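Local atomic coordinates of esterase D (Lactobacillus rhamnosus, PDB entry 3DKR), a protein that probably hydrolyses carboxylic esters, as a serine esterase of the alpha/beta-hydrolase fold with a catalytic triad. Residues L100-G103 with G104-A107; M108-L111 with E112-G116. All blocks are in the same frame, centred on the assembly; numbering follows the deposited sequence.

Both contacts lie on helix 101-113, the connecting helix of the beta-alpha-beta unit between strands 94-99 and 119-122, and their segments follow one another along the chain with centres about 12 Å apart. Contact 1, near the middle of the molecule, is wholly buried: glycines, apolar side chains and backbone bonds form the turn that carries the predicted nucleophile Ser101, where an acetate binds. Contact 2, about 15 Å from the centre of the chain, is where the helix ends and only part of it is buried. There a lysine, a glutamate and a threonine join the apolar contacts, and two waters bridge polar groups.

Contact 1 (L100-G103 with G104-A107); sequences LSLG and GIFA. With ACT (acetate ion), chain B.
The ring of Phe106 lies beside the preceding turn, with Leu102 O and the CA of Gly103 both oblique to it, while Leu102 CD1 meets Phe106 CE2 at 3.8 Å. Farther out the ring meets Phe172, planes inclined at about 70°, and touches Trp77 and Trp78 of helix 74-89. The other flat group, an acetate ion probably from the crystallisation liquor, takes hydrogen bonds from Ser101 N at OXT and Leu102 N at O, each 2.9 Å. This is the position of the nucleophile elbow of an alpha/beta hydrolase, the Gly-X-Ser-X-Gly turn from strand 94-99 into helix 101-113, although Ser101 has helical backbone angles (phi -62°) rather than the strained positive phi usual there. The acetate is also hydrogen-bonded to Tyr31 N and His226 NE2; Leu102 N and Tyr31 N are consistent with the oxyanion hole of this fold. Ser101, the predicted nucleophile, has OG anti to its carbonyl carbon (chi1 -67°) and hydrogen-bonded to Ser125 O; His226, which its side chain touches, and Asp195 are the other predicted triad members. The turn is tight: Gly104 N reaches Leu100 O at 2.6 Å from above the carbonyl plane, and a side-chain carbon on Gly104 would collide with that oxygen. Ile105 sets CG1 against Ser101 O (3.5 Å) and packs outward on helix 155-178. Ala107 N bonds to Gly103 O at 2.9 Å in the carbonyl plane.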
loop_
_atom_site.group_PDB
_atom_site.type_symbol
_atom_site.label_atom_id
_atom_site.label_comp_id
_atom_site.label_asym_id
_atom_site.label_seq_id
_atom_site.Cartn_x
_atom_site.Cartn_y
_atom_site.Cartn_z
ATOM N N LEU A 100 0.113 1.064 -1.294
ATOM C CA LEU A 100 -0.331 0.602 -2.619
ATOM C C LEU A 100 -1.738 -0.007 -2.482
ATOM O O LEU A 100 -2.494 0.444 -1.616
ATOM C CB LEU A 100 0.705 -0.340 -3.250
ATOM C CG LEU A 100 1.850 0.462 -3.886
ATOM C CD1 LEU A 100 3.151 -0.358 -3.969
ATOM C CD2 LEU A 100 1.441 0.976 -5.263
ATOM N N SER A 101 -2.173 -0.935 -3.340
ATOM C CA SER A 101 -3.589 -1.364 -3.216
ATOM C C SER A 101 -3.850 -2.014 -1.851
ATOM O O SER A 101 -4.751 -1.597 -1.115
ATOM C CB SER A 101 -4.050 -2.277 -4.358
ATOM O OG SER A 101 -4.098 -1.608 -5.606
ATOM N N LEU A 102 -3.046 -3.005 -1.503
ATOM C CA LEU A 102 -3.199 -3.690 -0.223
ATOM C C LEU A 102 -2.855 -2.751 0.933
ATOM O O LEU A 102 -3.681 -2.507 1.814
ATOM C CB LEU A 102 -2.326 -4.949 -0.179
ATOM C CG LEU A 102 -2.374 -5.698 1.147
ATOM C CD1 LEU A 102 -3.745 -6.346 1.409
ATOM C CD2 LEU A 102 -1.256 -6.738 1.178
ATOM N N GLY A 103 -1.636 -2.212 0.923
ATOM C CA GLY A 103 -1.201 -1.288 1.971
ATOM C C GLY A 103 -2.166 -0.125 2.124
ATOM O O GLY A 103 -2.369 0.376 3.233
ATOM N N GLY A 104 -2.749 0.312 1.007
ATOM C CA GLY A 104 -3.689 1.449 1.003
ATOM C C GLY A 104 -5.002 1.184 1.724
ATOM O O GLY A 104 -5.621 2.105 2.248
ATOM N N ILE A 105 -5.441 -0.070 1.754
ATOM C CA ILE A 105 -6.617 -0.442 2.542
ATOM C C ILE A 105 -6.301 -0.117 3.998
ATOM O O ILE A 105 -7.110 0.498 4.690
ATOM C CB ILE A 105 -6.948 -1.951 2.409
ATOM C CG1 ILE A 105 -7.418 -2.267 0.990
ATOM C CG2 ILE A 105 -8.043 -2.395 3.424
ATOM C CD1 ILE A 105 -7.343 -3.773 0.674
ATOM N N PHE A 106 -5.113 -0.512 4.452
ATOM C CA PHE A 106 -4.727 -0.286 5.840
ATOM C C PHE A 106 -4.423 1.190 6.115
ATOM O O PHE A 106 -4.716 1.682 7.197
ATOM C CB PHE A 106 -3.555 -1.185 6.222
ATOM C CG PHE A 106 -3.819 -2.640 5.921
ATOM C CD1 PHE A 106 -4.951 -3.257 6.423
ATOM C CD2 PHE A 106 -2.966 -3.373 5.104
ATOM C CE1 PHE A 106 -5.215 -4.598 6.138
ATOM C CE2 PHE A 106 -3.222 -4.702 4.828
ATOM C CZ PHE A 106 -4.348 -5.309 5.328
ATOM N N ALA A 107 -3.870 1.903 5.129
ATOM C CA ALA A 107 -3.663 3.354 5.281
ATOM C C ALA A 107 -4.974 4.064 5.528
ATOM O O ALA A 107 -5.076 4.927 6.401
ATOM C CB ALA A 107 -2.983 3.953 4.053
HETATM C C ACT B . -1.136 -4.127 -4.603
HETATM O O ACT B . -1.378 -4.405 -3.389
HETATM O OXT ACT B . -0.876 -2.931 -4.919
HETATM C CH3 ACT B . -1.143 -5.191 -5.665
#

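Contact 2 (M108-L111 with E112-G116); sequences MKAL and ETLPG
Glu112 folds back along the last turns of helix 101-113 and crosses the side chain of Lys109 at about a right angle. Its CB rests on Lys109 O at 3.5 Å. With the CB-CG bond trans to the carbonyl carbon (chi1 -66°), the chain turns back toward the start of the helix, and CG presses on Met108 O at 3.2 Å, the same oxygen that accepts the Glu112 N-H. From there the chain runs extended; CD stays near Met108 O, OE1 comes 3.6 Å from Lys109 CA, and OE2 has Met108 O at 4.1 Å. The tip does not touch the ammonium group: OE1 and Lys109 NZ are 5.1 Å apart, and one water accepts from NZ and donates to OE1. Lys109 reaches that water through a bend at its end (chi4 77°), and also makes a cation-pi contact with Trp78. With an alanine in place of Glu112, the bridging water would probably lose its acceptor and the lysine its nearby opposite charge.

Thr113 OG1 donates to Lys109 O at 2.8 Å from above the carbonyl plane. Ala110 O accepts from both Thr113 N and Leu114 N, and Leu114, the first residue to leave helical backbone angles, sets CD1 3.9 Å from Ala110 CB. A second water donates to Leu111 O and Leu114 O, tying the C-terminal end of this beta-alpha-beta helix to the loop bound for strand 119-122, while Gln185 NE2 also bonds to Leu111 O. The turn touches three elements: Glu112 and Lys109 meet Val176 of helix 155-178, Thr113 and Leu114 meet Trp78 of helix 74-89, and Met108 and Leu111 lie on Thr187 of strand 187-192.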
loop_
_atom_site.group_PDB
_atom_site.type_symbol
_atom_site.label_atom_id
_atom_site.label_comp_id
_atom_site.label_asym_id
_atom_site.label_seq_id
_atom_site.Cartn_x
_atom_site.Cartn_y
_atom_site.Cartn_z
ATOM N N MET A 108 -6.000 3.683 4.772
ATOM C CA MET A 108 -7.308 4.310 4.931
ATOM C C MET A 108 -7.918 3.913 6.267
ATOM O O MET A 108 -8.512 4.761 6.941
ATOM C CB MET A 108 -8.226 3.989 3.756
ATOM C CG MET A 108 -7.763 4.577 2.423
ATOM S SD MET A 108 -7.344 6.351 2.441
ATOM C CE MET A 108 -8.820 7.041 3.207
ATOM N N LYS A 109 -7.782 2.653 6.680
ATOM C CA LYS A 109 -8.341 2.241 7.966
ATOM C C LYS A 109 -7.620 2.960 9.117
ATOM O O LYS A 109 -8.231 3.294 10.136
ATOM C CB LYS A 109 -8.301 0.725 8.156
ATOM C CG LYS A 109 -9.205 0.235 9.269
ATOM C CD LYS A 109 -9.156 -1.273 9.409
ATOM C CE LYS A 109 -10.106 -1.777 10.489
ATOM N NZ LYS A 109 -11.535 -1.785 10.052
ATOM N N ALA A 110 -6.324 3.220 8.932
ATOM C CA ALA A 110 -5.556 4.027 9.881
ATOM C C ALA A 110 -6.127 5.438 10.010
ATOM O O ALA A 110 -6.366 5.920 11.124
ATOM C CB ALA A 110 -4.087 4.070 9.457
ATOM N N LEU A 111 -6.375 6.097 8.880
ATOM C CA LEU A 111 -6.969 7.443 8.917
ATOM C C LEU A 111 -8.330 7.420 9.636
ATOM O O LEU A 111 -8.666 8.342 10.399
ATOM C CB LEU A 111 -7.105 8.040 7.518
ATOM C CG LEU A 111 -5.786 8.320 6.794
ATOM C CD1 LEU A 111 -6.040 8.840 5.389
ATOM C CD2 LEU A 111 -4.924 9.289 7.582
ATOM N N GLU A 112 -9.106 6.372 9.387
ATOM C CA GLU A 112 -10.439 6.233 9.985
ATOM C C GLU A 112 -10.418 5.986 11.497
ATOM O O GLU A 112 -11.322 6.432 12.208
ATOM C CB GLU A 112 -11.174 5.054 9.347
ATOM C CG GLU A 112 -11.530 5.213 7.877
ATOM C CD GLU A 112 -11.989 3.902 7.192
ATOM O OE1 GLU A 112 -11.893 2.811 7.803
ATOM O OE2 GLU A 112 -12.472 4.005 6.033
ATOM N N THR A 113 -9.459 5.196 11.978
ATOM C CA THR A 113 -9.582 4.598 13.323
ATOM C C THR A 113 -8.416 4.791 14.299
ATOM O O THR A 113 -8.575 4.499 15.493
ATOM C CB THR A 113 -9.859 3.075 13.229
ATOM O OG1 THR A 113 -8.692 2.396 12.768
ATOM C CG2 THR A 113 -11.037 2.782 12.300
ATOM N N LEU A 114 -7.247 5.212 13.804
ATOM C CA LEU A 114 -6.064 5.331 14.665
ATOM C C LEU A 114 -5.779 6.792 14.965
ATOM O O LEU A 114 -6.029 7.666 14.122
ATOM C CB LEU A 114 -4.850 4.693 13.997
ATOM C CG LEU A 114 -4.930 3.186 13.769
ATOM C CD1 LEU A 114 -3.685 2.652 13.051
ATOM C CD2 LEU A 114 -5.158 2.416 15.069
ATOM N N PRO A 115 -5.234 7.066 16.158
ATOM C CA PRO A 115 -4.977 8.453 16.531
ATOM C C PRO A 115 -3.652 9.015 16.025
ATOM O O PRO A 115 -2.734 8.259 15.700
ATOM C CB PRO A 115 -4.933 8.379 18.056
ATOM C CG PRO A 115 -4.367 7.064 18.334
ATOM C CD PRO A 115 -4.865 6.139 17.247
ATOM N N GLY A 116 -3.554 10.341 15.998
ATOM C CA GLY A 116 -2.277 11.015 15.837
ATOM C C GLY A 116 -1.756 11.109 14.413
ATOM O O GLY A 116 -0.606 11.463 14.216
HETATM O O HOH W 1 -12.768 0.694 9.294
HETATM O O HOH W 2 -8.556 8.350 13.270
#